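PDB 4B7H: catalase from Corynebacterium glutamicum, which catalyses the breakdown of hydrogen peroxide to water and oxygen at a haem iron, and binds NADPH. Local coordinates for residues Y286-N289 against T294-W297; F280-N285 against K300-I305; F148-M153 against A442-H447; Q189-M194 against I454-L459. All coordinates share one frame; numbering follows the deposited sequence. Where two conformers were deposited one is given.

Contact 1: Y286-N289 against T294-W297; sequences YRWN and TKTW. With NDP (NADPH dihydro-nicotinamide-adenine-dinucleotide phosphate), chain H.
Lys295 lays its aliphatic chain against the pyrrole side of the Trp288 indole, CD of the lysine sitting 3.8 Å from CD1 of the tryptophan. The two side chains run roughly perpendicular to one another, and bends at chi2 (-68°) and chi4 (-67°) turn the lysine back so that its ammonium leaves the other segment. NZ makes a salt bridge with Asp292 and a weak hydrogen bond to Thr294 OG1, so the charge is settled among its own neighbours while the methylenes do the packing. Further round the same indole, Trp288 CE3 lies 4.0 Å from the carbonyl oxygen of Thr296, and the guanidinium of Arg287 covers one face, NE offset toward the rim.

Both segments belong to the long irregular connection between strands 270-279 and 305-314 of the catalase beta-barrel, a connection that forms one wall of the NADPH pocket. Trp297 contributes its backbone there: the carboxamide nitrogen N7N of the nucleotide donates to Trp297 O at 2.9 Å, with an N-H...O angle of 163°. Its indole turns instead to Tyr286, whose ring meets the five-membered ring obliquely, centroids 5.8 Å apart. The tyrosine hydroxyl rests beside the Trp297 backbone and bonds to Asp301. Thr296 faces the cofactor, with its CB 3.7 Å from N7N. A water bridges the two backbones, 2.8 Å from both Asn289 O and Lys295 O.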
# COMPACT_ATOMS: atom_id res chain seq x y z
N TYR A 286 -40.70 18.54 18.89
CA TYR A 286 -40.09 19.74 18.32
C TYR A 286 -40.67 19.99 16.93
O TYR A 286 -41.03 19.05 16.22
CB TYR A 286 -38.56 19.66 18.27
CG TYR A 286 -37.92 21.00 17.97
CD1 TYR A 286 -38.28 22.13 18.70
CD2 TYR A 286 -36.97 21.15 16.97
CE1 TYR A 286 -37.72 23.36 18.43
CE2 TYR A 286 -36.40 22.38 16.69
CZ TYR A 286 -36.78 23.48 17.43
OH TYR A 286 -36.23 24.71 17.17
N ARG A 287 -40.79 21.26 16.55
CA ARG A 287 -41.41 21.62 15.26
C ARG A 287 -40.63 21.06 14.07
O ARG A 287 -41.21 20.84 13.00
CB ARG A 287 -41.58 23.14 15.14
CG ARG A 287 -40.27 23.91 15.15
CD ARG A 287 -40.47 25.42 15.11
NE ARG A 287 -41.04 25.87 13.84
CZ ARG A 287 -40.93 27.11 13.38
NH1 ARG A 287 -40.27 28.03 14.08
NH2 ARG A 287 -41.48 27.44 12.21
N TRP A 288 -39.33 20.83 14.26
CA TRP A 288 -38.49 20.18 13.25
C TRP A 288 -37.94 18.87 13.79
O TRP A 288 -37.78 18.70 15.00
CB TRP A 288 -37.33 21.10 12.85
CG TRP A 288 -37.77 22.24 11.99
CD1 TRP A 288 -38.35 22.15 10.76
CD2 TRP A 288 -37.69 23.64 12.30
NE1 TRP A 288 -38.63 23.41 10.28
CE2 TRP A 288 -38.23 24.34 11.21
CE3 TRP A 288 -37.20 24.36 13.39
CZ2 TRP A 288 -38.30 25.74 11.17
CZ3 TRP A 288 -37.27 25.75 13.35
CH2 TRP A 288 -37.82 26.42 12.26
N ASN A 289 -37.63 17.93 12.89
CA ASN A 289 -36.98 16.70 13.33
C ASN A 289 -35.62 17.06 13.92
O ASN A 289 -34.79 17.68 13.24
CB ASN A 289 -36.82 15.73 12.16
CG ASN A 289 -36.28 14.38 12.59
OD1 ASN A 289 -35.20 14.29 13.19
ND2 ASN A 289 -37.02 13.32 12.29
N THR A 294 -30.04 18.65 8.17
CA THR A 294 -30.45 19.82 7.38
C THR A 294 -31.34 20.78 8.17
O THR A 294 -31.75 21.82 7.64
CB THR A 294 -31.16 19.40 6.07
OG1 THR A 294 -32.45 18.84 6.37
CG2 THR A 294 -30.33 18.39 5.28
N LYS A 295 -31.66 20.43 9.41
CA LYS A 295 -32.48 21.28 10.28
C LYS A 295 -31.68 21.77 11.48
O LYS A 295 -31.19 20.97 12.28
CB LYS A 295 -33.69 20.51 10.81
CG LYS A 295 -34.56 19.88 9.74
CD LYS A 295 -35.28 20.93 8.91
CE LYS A 295 -36.25 20.29 7.94
NZ LYS A 295 -35.53 19.52 6.89
N THR A 296 -31.53 23.09 11.60
CA THR A 296 -30.96 23.66 12.81
C THR A 296 -32.02 23.74 13.91
O THR A 296 -33.23 23.76 13.62
CB THR A 296 -30.38 25.06 12.56
OG1 THR A 296 -31.34 25.88 11.87
CG2 THR A 296 -29.12 24.97 11.72
N TRP A 297 -31.58 23.77 15.17
CA TRP A 297 -32.47 24.06 16.28
C TRP A 297 -32.48 25.57 16.46
O TRP A 297 -31.43 26.18 16.62
CB TRP A 297 -31.95 23.46 17.59
CG TRP A 297 -31.87 21.97 17.68
CD1 TRP A 297 -32.36 21.03 16.81
CD2 TRP A 297 -31.24 21.23 18.74
NE1 TRP A 297 -32.07 19.76 17.26
CE2 TRP A 297 -31.39 19.86 18.45
CE3 TRP A 297 -30.57 21.61 19.91
CZ2 TRP A 297 -30.88 18.86 19.29
CZ3 TRP A 297 -30.06 20.61 20.74
CH2 TRP A 297 -30.22 19.26 20.42
PA NDP H . -31.56 33.50 15.35
O1A NDP H . -31.88 34.91 15.01
O2A NDP H . -31.59 33.24 16.82
O5B NDP H . -30.11 33.16 14.76
C5B NDP H . -29.78 33.50 13.44
C4B NDP H . -28.37 32.99 13.20
O4B NDP H . -28.00 33.27 11.85
C3B NDP H . -27.36 33.68 14.12
O3B NDP H . -26.45 32.73 14.64
C2B NDP H . -26.69 34.66 13.18
O2B NDP H . -25.39 35.07 13.56
C1B NDP H . -26.73 33.87 11.88
N9A NDP H . -26.39 34.68 10.69
C8A NDP H . -26.33 36.05 10.60
N7A NDP H . -25.96 36.39 9.35
C5A NDP H . -25.77 35.25 8.63
C6A NDP H . -25.39 35.02 7.31
N6A NDP H . -24.81 35.99 6.61
N1A NDP H . -25.29 33.73 6.86
C2A NDP H . -25.56 32.67 7.70
N3A NDP H . -25.93 32.90 9.01
C4A NDP H . -26.04 34.17 9.47
O3 NDP H . -32.58 32.54 14.53
PN NDP H . -32.59 30.93 14.60
O1N NDP H . -31.54 30.42 15.52
O2N NDP H . -34.01 30.53 14.77
O5D NDP H . -32.18 30.51 13.10
C5D NDP H . -32.70 31.22 11.99
C4D NDP H . -31.90 30.87 10.75
O4D NDP H . -30.56 31.28 10.94
C3D NDP H . -31.87 29.36 10.52
O3D NDP H . -32.93 28.95 9.67
C2D NDP H . -30.49 29.14 9.92
O2D NDP H . -30.57 29.21 8.53
C1D NDP H . -29.66 30.33 10.39
N1N NDP H . -28.66 29.93 11.41
C2N NDP H . -29.06 29.15 12.45
C3N NDP H . -28.19 28.74 13.45
C7N NDP H . -28.72 27.88 14.54
O7N NDP H . -27.86 26.97 15.16
N7N NDP H . -30.00 27.96 14.89
C4N NDP H . -26.72 29.13 13.45
C5N NDP H . -26.39 29.98 12.26
C6N NDP H . -27.35 30.33 11.31
P2B NDP H . -25.17 36.43 14.40
O1X NDP H . -25.81 37.57 13.63
O2X NDP H . -25.81 36.26 15.76
O3X NDP H . -23.67 36.63 14.53
O HOH W 1 -32.68 19.39 14.05

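Contact 2: F280-N285 against K300-I305; sequences FEDAEN and KDYPLI
The backbones stay well apart here, with the CA atoms of Asp282 and Asp301 still 10.8 Å from each other at their nearest; residues 280-284 follow helical angles without the regular bonds, and 300-305 runs as irregular chain into a strand. The gap is spanned by Asp282 and Tyr302, both of which point toward the other segment. Tyr302 OH donates to Asp282 OD2 at 2.7 Å. That oxygen lies at the edge of the phenol ring, near its plane, and receives the hydroxyl on its anti side, 17° out of the carboxylate plane. Carboxylate and ring planes are turned 57° apart, and Asp282 CB also comes within 3.4 Å of Tyr302 OH.

In the fold, this bond links the two ends of the loop that connects neighbouring antiparallel strands 270-279 and 305-314 of the catalase beta-barrel: Asp282 lies just after the first strand and Tyr302 just before the second. For Tyr302, CG stands anti to the carbonyl carbon (chi1 -63°), which carries the ring across to the aspartate while it packs on Met278 and Pro279. The carbonyl of Tyr302 accepts from Gln276, and its side chain lies about 8 Å from the bound NADPH.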
# COMPACT_ATOMS: atom_id res chain seq x y z
N PHE A 280 -34.33 15.31 26.62
CA PHE A 280 -34.64 14.09 25.90
C PHE A 280 -36.12 14.03 25.53
O PHE A 280 -36.48 13.66 24.41
CB PHE A 280 -34.24 12.88 26.76
CG PHE A 280 -34.27 11.56 26.04
CD1 PHE A 280 -33.16 11.12 25.33
CD2 PHE A 280 -35.39 10.74 26.11
CE1 PHE A 280 -33.17 9.89 24.68
CE2 PHE A 280 -35.41 9.52 25.46
CZ PHE A 280 -34.30 9.09 24.74
N GLU A 281 -36.98 14.44 26.46
CA GLU A 281 -38.43 14.36 26.25
C GLU A 281 -38.99 15.44 25.30
O GLU A 281 -40.14 15.35 24.88
CB GLU A 281 -39.17 14.37 27.58
CG GLU A 281 -39.08 15.68 28.35
CD GLU A 281 -37.89 15.75 29.29
OE1 GLU A 281 -36.87 15.07 29.03
OE2 GLU A 281 -37.98 16.49 30.29
N ASP A 282 -38.18 16.44 24.97
CA ASP A 282 -38.57 17.50 24.03
C ASP A 282 -38.50 17.04 22.57
O ASP A 282 -39.14 17.63 21.69
CB ASP A 282 -37.64 18.72 24.15
CG ASP A 282 -38.03 19.66 25.27
OD1 ASP A 282 -38.74 19.24 26.22
OD2 ASP A 282 -37.61 20.85 25.21
N ALA A 283 -37.70 16.02 22.31
CA ALA A 283 -37.37 15.64 20.93
C ALA A 283 -38.56 15.30 20.02
O ALA A 283 -38.63 15.77 18.89
CB ALA A 283 -36.35 14.50 20.92
N GLU A 284 -39.50 14.49 20.51
CA GLU A 284 -40.60 14.02 19.66
C GLU A 284 -41.53 15.14 19.18
O GLU A 284 -42.09 15.06 18.09
CB GLU A 284 -41.40 12.92 20.37
CG GLU A 284 -41.94 13.30 21.74
CD GLU A 284 -42.54 12.12 22.50
OE1 GLU A 284 -43.71 11.77 22.22
OE2 GLU A 284 -41.85 11.55 23.37
N ASN A 285 -41.69 16.18 20.00
CA ASN A 285 -42.63 17.25 19.67
C ASN A 285 -42.01 18.54 19.13
O ASN A 285 -42.71 19.53 18.92
CB ASN A 285 -43.53 17.56 20.87
CG ASN A 285 -44.42 16.38 21.25
OD1 ASN A 285 -44.95 15.68 20.39
ND2 ASN A 285 -44.59 16.17 22.55
N LYS A 300 -33.91 30.62 19.45
CA LYS A 300 -35.01 31.17 20.23
C LYS A 300 -35.65 30.09 21.09
O LYS A 300 -36.19 30.37 22.15
CB LYS A 300 -36.06 31.80 19.31
CG LYS A 300 -35.49 32.78 18.31
CD LYS A 300 -36.58 33.55 17.60
CE LYS A 300 -36.11 34.08 16.25
NZ LYS A 300 -37.06 35.08 15.68
N ASP A 301 -35.58 28.84 20.62
CA ASP A 301 -36.11 27.72 21.37
C ASP A 301 -35.06 27.15 22.31
O ASP A 301 -35.37 26.76 23.44
CB ASP A 301 -36.61 26.63 20.41
CG ASP A 301 -37.73 27.11 19.50
OD1 ASP A 301 -38.62 27.85 19.98
OD2 ASP A 301 -37.72 26.74 18.30
N TYR A 302 -33.81 27.12 21.85
CA TYR A 302 -32.70 26.55 22.60
C TYR A 302 -31.51 27.50 22.54
O TYR A 302 -30.68 27.40 21.64
CB TYR A 302 -32.36 25.15 22.07
CG TYR A 302 -33.53 24.22 22.26
CD1 TYR A 302 -33.79 23.67 23.50
CD2 TYR A 302 -34.40 23.95 21.21
CE1 TYR A 302 -34.88 22.84 23.70
CE2 TYR A 302 -35.50 23.13 21.40
CZ TYR A 302 -35.73 22.58 22.65
OH TYR A 302 -36.83 21.76 22.84
N PRO A 303 -31.45 28.46 23.48
CA PRO A 303 -30.37 29.45 23.47
C PRO A 303 -29.01 28.81 23.73
O PRO A 303 -28.94 27.70 24.23
CB PRO A 303 -30.73 30.39 24.63
CG PRO A 303 -32.19 30.18 24.86
CD PRO A 303 -32.44 28.73 24.55
N LEU A 304 -27.94 29.52 23.41
CA LEU A 304 -26.61 29.00 23.67
C LEU A 304 -26.29 29.06 25.16
O LEU A 304 -26.52 30.08 25.82
CB LEU A 304 -25.57 29.76 22.85
CG LEU A 304 -25.82 29.78 21.33
CD1 LEU A 304 -24.66 30.46 20.61
CD2 LEU A 304 -26.08 28.37 20.76
N ILE A 305 -25.79 27.95 25.69
CA ILE A 305 -25.39 27.83 27.09
C ILE A 305 -23.86 27.75 27.14
O ILE A 305 -23.26 26.90 26.48
CB ILE A 305 -25.99 26.56 27.75
CG1 ILE A 305 -27.48 26.72 28.02
CG2 ILE A 305 -25.32 26.28 29.08
CD1 ILE A 305 -28.35 26.49 26.86

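Contact 3: F148-M153 against A442-H447; sequences FLRDGM and AAYVKH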
# COMPACT_ATOMS: atom_id res chain seq x y z
N PHE A 148 -25.53 19.65 3.66
CA PHE A 148 -26.26 19.51 2.40
C PHE A 148 -27.22 18.32 2.34
O PHE A 148 -28.08 18.28 1.46
CB PHE A 148 -25.28 19.33 1.24
CG PHE A 148 -24.28 20.45 1.08
CD1 PHE A 148 -24.56 21.54 0.26
CD2 PHE A 148 -23.03 20.38 1.69
CE1 PHE A 148 -23.63 22.56 0.08
CE2 PHE A 148 -22.09 21.40 1.52
CZ PHE A 148 -22.39 22.48 0.71
N LEU A 149 -27.04 17.34 3.22
CA LEU A 149 -27.73 16.05 3.07
C LEU A 149 -28.15 15.49 4.41
O LEU A 149 -27.62 15.91 5.45
CB LEU A 149 -26.83 15.03 2.38
CG LEU A 149 -26.25 15.35 1.01
CD1 LEU A 149 -25.12 14.38 0.69
CD2 LEU A 149 -27.34 15.33 -0.07
N ARG A 150 -29.09 14.54 4.39
CA ARG A 150 -29.53 13.87 5.62
C ARG A 150 -29.35 12.36 5.57
O ARG A 150 -29.84 11.63 6.43
CB ARG A 150 -30.99 14.24 5.96
CG ARG A 150 -32.03 13.81 4.93
CD ARG A 150 -33.43 14.28 5.33
NE ARG A 150 -33.56 15.74 5.27
CZ ARG A 150 -34.17 16.43 4.31
NH1 ARG A 150 -34.76 15.81 3.28
NH2 ARG A 150 -34.21 17.75 4.38
N ASP A 151 -28.61 11.88 4.57
CA ASP A 151 -28.34 10.45 4.51
C ASP A 151 -26.98 10.21 3.89
O ASP A 151 -26.68 10.73 2.81
CB ASP A 151 -29.45 9.75 3.71
CG ASP A 151 -29.54 8.27 4.02
OD1 ASP A 151 -28.49 7.60 3.98
OD2 ASP A 151 -30.67 7.77 4.28
N GLY A 152 -26.15 9.44 4.58
CA GLY A 152 -24.80 9.16 4.12
C GLY A 152 -24.72 8.45 2.79
O GLY A 152 -23.70 8.54 2.10
N MET A 153 -25.79 7.76 2.41
CA MET A 153 -25.85 7.10 1.11
C MET A 153 -25.59 8.10 -0.02
O MET A 153 -25.05 7.73 -1.07
CB MET A 153 -27.21 6.43 0.92
CG MET A 153 -27.34 5.65 -0.39
SD MET A 153 -26.18 4.28 -0.52
CE MET A 153 -27.08 3.03 0.41
N ALA A 442 -36.50 4.25 4.96
CA ALA A 442 -37.65 5.08 5.29
C ALA A 442 -37.28 6.55 5.40
O ALA A 442 -36.12 6.89 5.64
CB ALA A 442 -38.25 4.61 6.61
N ALA A 443 -38.27 7.42 5.26
CA ALA A 443 -38.09 8.83 5.57
C ALA A 443 -37.79 9.01 7.06
O ALA A 443 -38.10 8.14 7.87
CB ALA A 443 -39.33 9.61 5.19
N TYR A 444 -37.18 10.14 7.42
CA TYR A 444 -37.13 10.53 8.83
C TYR A 444 -38.56 10.72 9.34
O TYR A 444 -39.47 11.03 8.56
CB TYR A 444 -36.36 11.85 9.00
CG TYR A 444 -34.85 11.76 8.97
CD1 TYR A 444 -34.19 11.37 7.81
CD2 TYR A 444 -34.09 12.08 10.09
CE1 TYR A 444 -32.80 11.29 7.77
CE2 TYR A 444 -32.71 12.01 10.06
CZ TYR A 444 -32.07 11.61 8.89
OH TYR A 444 -30.69 11.54 8.87
N VAL A 445 -38.76 10.56 10.65
CA VAL A 445 -40.04 10.88 11.26
C VAL A 445 -40.41 12.32 10.90
O VAL A 445 -39.57 13.23 11.00
CB VAL A 445 -40.02 10.67 12.79
CG1 VAL A 445 -41.32 11.13 13.42
CG2 VAL A 445 -39.76 9.21 13.10
N LYS A 446 -41.64 12.53 10.43
CA LYS A 446 -42.03 13.83 9.90
C LYS A 446 -42.58 14.72 11.01
O LYS A 446 -43.62 14.43 11.59
CB LYS A 446 -43.06 13.68 8.78
CG LYS A 446 -43.34 14.97 8.01
CD LYS A 446 -44.16 14.69 6.76
CE LYS A 446 -44.36 15.94 5.91
NZ LYS A 446 -45.36 16.86 6.51
N HIS A 447 -41.86 15.79 11.29
CA HIS A 447 -42.32 16.79 12.24
C HIS A 447 -43.08 17.90 11.52
O HIS A 447 -43.01 18.03 10.29
CB HIS A 447 -41.15 17.34 13.05
CG HIS A 447 -40.54 16.35 13.99
ND1 HIS A 447 -40.30 16.62 15.32
CD2 HIS A 447 -40.11 15.08 13.79
CE1 HIS A 447 -39.76 15.56 15.90
NE2 HIS A 447 -39.63 14.61 14.99
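One hydrogen bond carries the polar part of this contact: Tyr444 OH donates to the carbonyl oxygen of Arg150 at 2.6 Å. The hydroxyl approaches in the carbonyl plane, on a lone pair, with a C=O...O angle of 144°, and the accepting oxygen lies at the edge of the phenol ring. The same hydroxyl also receives a bond from the backbone N of Arg343, so it is gripped from two chain segments.

Apolar packing comes from the arginine's methylenes. CB, CG and CD line up along the CD1-CE1 side of the ring, Arg150 CG lying 3.9 Å from Tyr444 CE1. With CG between the backbone N and the carbonyl carbon (chi1 63°) and an extended chi2, the methylenes run out beside the ring, and the bend at chi3 turns the guanidinium off it.

The charges are paired beyond the two segments: Arg150 forms salt bridges with Asp292 and Asp452, and NH2 adds a bond to Thr294. Just downstream, Asp151 OD1 takes the backbone N of Met153 at 3.1 Å and also bonds Ser36 of a neighbouring subunit. This Asx turn leads into the 3-10 segment that starts at Gly152, a residue of the haem pocket.

Contact 4: Q189-M194 against I454-L459; sequences QVTYLM and IQPGIL. With NDP (NADPH dihydro-nicotinamide-adenine-dinucleotide phosphate), chain H.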
# COMPACT_ATOMS: atom_id res chain seq x y z
N GLN A 189 -28.18 24.35 3.28
CA GLN A 189 -26.74 24.60 3.28
C GLN A 189 -26.28 25.39 2.06
O GLN A 189 -25.35 26.20 2.16
CB GLN A 189 -25.94 23.30 3.42
CG GLN A 189 -24.44 23.53 3.32
CD GLN A 189 -23.92 24.48 4.38
OE1 GLN A 189 -24.49 24.60 5.46
NE2 GLN A 189 -22.81 25.16 4.08
N VAL A 190 -26.92 25.18 0.91
CA VAL A 190 -26.53 25.95 -0.27
C VAL A 190 -26.82 27.45 -0.06
O VAL A 190 -26.02 28.30 -0.46
CB VAL A 190 -27.16 25.41 -1.57
CG1 VAL A 190 -26.81 26.30 -2.74
CG2 VAL A 190 -26.67 23.99 -1.82
N THR A 191 -27.91 27.77 0.62
CA THR A 191 -28.22 29.16 0.94
C THR A 191 -27.14 29.76 1.85
O THR A 191 -26.68 30.89 1.65
CB THR A 191 -29.61 29.29 1.56
OG1 THR A 191 -30.58 28.76 0.65
CG2 THR A 191 -29.95 30.74 1.85
N TYR A 192 -26.71 28.98 2.84
CA TYR A 192 -25.63 29.41 3.74
C TYR A 192 -24.31 29.58 2.97
O TYR A 192 -23.60 30.58 3.13
CB TYR A 192 -25.49 28.37 4.85
CG TYR A 192 -24.61 28.71 6.03
CD1 TYR A 192 -23.23 28.55 5.98
CD2 TYR A 192 -25.18 29.13 7.24
CE1 TYR A 192 -22.43 28.83 7.08
CE2 TYR A 192 -24.38 29.41 8.35
CZ TYR A 192 -23.01 29.26 8.25
OH TYR A 192 -22.23 29.53 9.36
N LEU A 193 -24.00 28.60 2.12
CA LEU A 193 -22.77 28.59 1.32
C LEU A 193 -22.68 29.77 0.34
O LEU A 193 -21.61 30.34 0.12
CB LEU A 193 -22.67 27.28 0.54
CG LEU A 193 -21.56 27.17 -0.50
CD1 LEU A 193 -20.16 27.17 0.14
CD2 LEU A 193 -21.77 25.94 -1.38
N MET A 194 -23.82 30.11 -0.26
CA MET A 194 -23.83 31.12 -1.31
C MET A 194 -23.87 32.54 -0.74
O MET A 194 -23.74 33.52 -1.48
CB MET A 194 -25.00 30.88 -2.26
CG MET A 194 -24.82 29.64 -3.12
SD MET A 194 -23.53 29.87 -4.35
CE MET A 194 -23.08 28.17 -4.69
N ILE A 454 -38.03 25.56 4.16
CA ILE A 454 -38.48 26.55 5.14
C ILE A 454 -37.33 27.23 5.88
O ILE A 454 -37.33 28.45 6.05
CB ILE A 454 -39.55 26.01 6.12
CG1 ILE A 454 -40.19 27.16 6.90
CG2 ILE A 454 -38.97 24.95 7.07
CD1 ILE A 454 -40.79 28.22 6.02
N GLN A 455 -36.34 26.46 6.30
CA GLN A 455 -35.24 27.05 7.07
C GLN A 455 -34.37 28.05 6.29
O GLN A 455 -34.08 29.12 6.81
CB GLN A 455 -34.42 25.98 7.80
CG GLN A 455 -35.19 25.33 8.96
CD GLN A 455 -34.27 24.68 9.96
OE1 GLN A 455 -33.14 24.34 9.65
NE2 GLN A 455 -34.75 24.50 11.18
N PRO A 456 -33.96 27.73 5.05
CA PRO A 456 -33.26 28.79 4.32
C PRO A 456 -34.18 29.96 3.98
O PRO A 456 -33.70 31.09 3.86
CB PRO A 456 -32.78 28.10 3.03
CG PRO A 456 -33.63 26.86 2.91
CD PRO A 456 -33.90 26.44 4.32
N GLY A 457 -35.47 29.70 3.83
CA GLY A 457 -36.45 30.77 3.62
C GLY A 457 -36.50 31.71 4.81
O GLY A 457 -36.54 32.93 4.65
N ILE A 458 -36.50 31.13 6.01
CA ILE A 458 -36.45 31.88 7.26
C ILE A 458 -35.16 32.70 7.38
O ILE A 458 -35.18 33.88 7.77
CB ILE A 458 -36.61 30.94 8.49
CG1 ILE A 458 -38.05 30.42 8.57
CG2 ILE A 458 -36.26 31.66 9.77
CD1 ILE A 458 -38.26 29.33 9.62
N LEU A 459 -34.03 32.09 7.03
CA LEU A 459 -32.76 32.81 7.01
C LEU A 459 -32.88 34.05 6.11
O LEU A 459 -32.53 35.15 6.51
CB LEU A 459 -31.62 31.90 6.54
CG LEU A 459 -30.22 32.49 6.29
CD1 LEU A 459 -29.64 33.12 7.56
CD2 LEU A 459 -29.28 31.41 5.75
PA NDP H . -31.56 33.50 15.35
O1A NDP H . -31.88 34.91 15.01
O2A NDP H . -31.59 33.24 16.82
O5B NDP H . -30.11 33.16 14.76
C5B NDP H . -29.78 33.50 13.44
C4B NDP H . -28.37 32.99 13.20
O4B NDP H . -28.00 33.27 11.85
C3B NDP H . -27.36 33.68 14.12
O3B NDP H . -26.45 32.73 14.64
C2B NDP H . -26.69 34.66 13.18
O2B NDP H . -25.39 35.07 13.56
C1B NDP H . -26.73 33.87 11.88
N9A NDP H . -26.39 34.68 10.69
C8A NDP H . -26.33 36.05 10.60
N7A NDP H . -25.96 36.39 9.35
C5A NDP H . -25.77 35.25 8.63
C6A NDP H . -25.39 35.02 7.31
N6A NDP H . -24.81 35.99 6.61
N1A NDP H . -25.29 33.73 6.86
C2A NDP H . -25.56 32.67 7.70
N3A NDP H . -25.93 32.90 9.01
C4A NDP H . -26.04 34.17 9.47
O3 NDP H . -32.58 32.54 14.53
PN NDP H . -32.59 30.93 14.60
O1N NDP H . -31.54 30.42 15.52
O2N NDP H . -34.01 30.53 14.77
O5D NDP H . -32.18 30.51 13.10
C5D NDP H . -32.70 31.22 11.99
C4D NDP H . -31.90 30.87 10.75
O4D NDP H . -30.56 31.28 10.94
C3D NDP H . -31.87 29.36 10.52
O3D NDP H . -32.93 28.95 9.67
C2D NDP H . -30.49 29.14 9.92
O2D NDP H . -30.57 29.21 8.53
C1D NDP H . -29.66 30.33 10.39
N1N NDP H . -28.66 29.93 11.41
C2N NDP H . -29.06 29.15 12.45
C3N NDP H . -28.19 28.74 13.45
C7N NDP H . -28.72 27.88 14.54
O7N NDP H . -27.86 26.97 15.16
N7N NDP H . -30.00 27.96 14.89
C4N NDP H . -26.72 29.13 13.45
C5N NDP H . -26.39 29.98 12.26
C6N NDP H . -27.35 30.33 11.31
P2B NDP H . -25.17 36.43 14.40
O1X NDP H . -25.81 37.57 13.63
O2X NDP H . -25.81 36.26 15.76
O3X NDP H . -23.67 36.63 14.53
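The closest approach sets a carbon against a hydroxyl: CB of Pro456, in the first turn of its helix, lies 3.3 Å from Thr191 OG1. The oxygen has its hydrogen bond within its own helix, to the carbonyl of Ala187. With OG1 anti to the carbonyl carbon (chi1 -58°), the hydroxyl reaches back to that acceptor, while the methyl CG2 faces Leu459 and meets its CD2 at 4.0 Å. The threonine side chain runs roughly perpendicular to the proline and antiparallel alongside the leucine.

Helix 187-194 belongs to the main catalase region and helix 454-463 to the C-terminal helical part, and together they line part of the NADPH pocket. Leu459 serves both sides, since its CB is also 3.5 Å from O2D of the nicotinamide ribose and its CD1 is 4.0 Å from O4D of the same sugar. One turn earlier, the Gln455 carbonyl accepts a weak 3.1 Å hydrogen bond from O3D. Tyr192 approaches the adenine obliquely, CE2 being 3.5 Å from C2A, and its hydroxyl is held by Asn143 O and Arg197. Trp495 of helix 487-498 and Leu472 of helix 466-479 also pack on Thr191.

How the contacts relate
Contacts 1 and 4 are buried, contact 3 is partly so, and contact 2 lies at the surface. Contacts 1 and 4 share the NADPH and meet directly, Gln455 OE1 accepting from the backbone N of Thr296. Contacts 1 and 2 hold the same interstrand loop, contact 1 within the span that contact 2 closes, and Tyr286 packs on Tyr302. Contact 3 joins them through His447, which bonds to Tyr286 O, and reaches contact 4 where Phe148 lies on Gln189 and Val190. Their chemistry differs: contacts 2 and 3 each turn on a tyrosine hydroxyl, given to a carboxylate or a backbone carbonyl, whereas contacts 1 and 4 rely mainly on packing beside the cofactor.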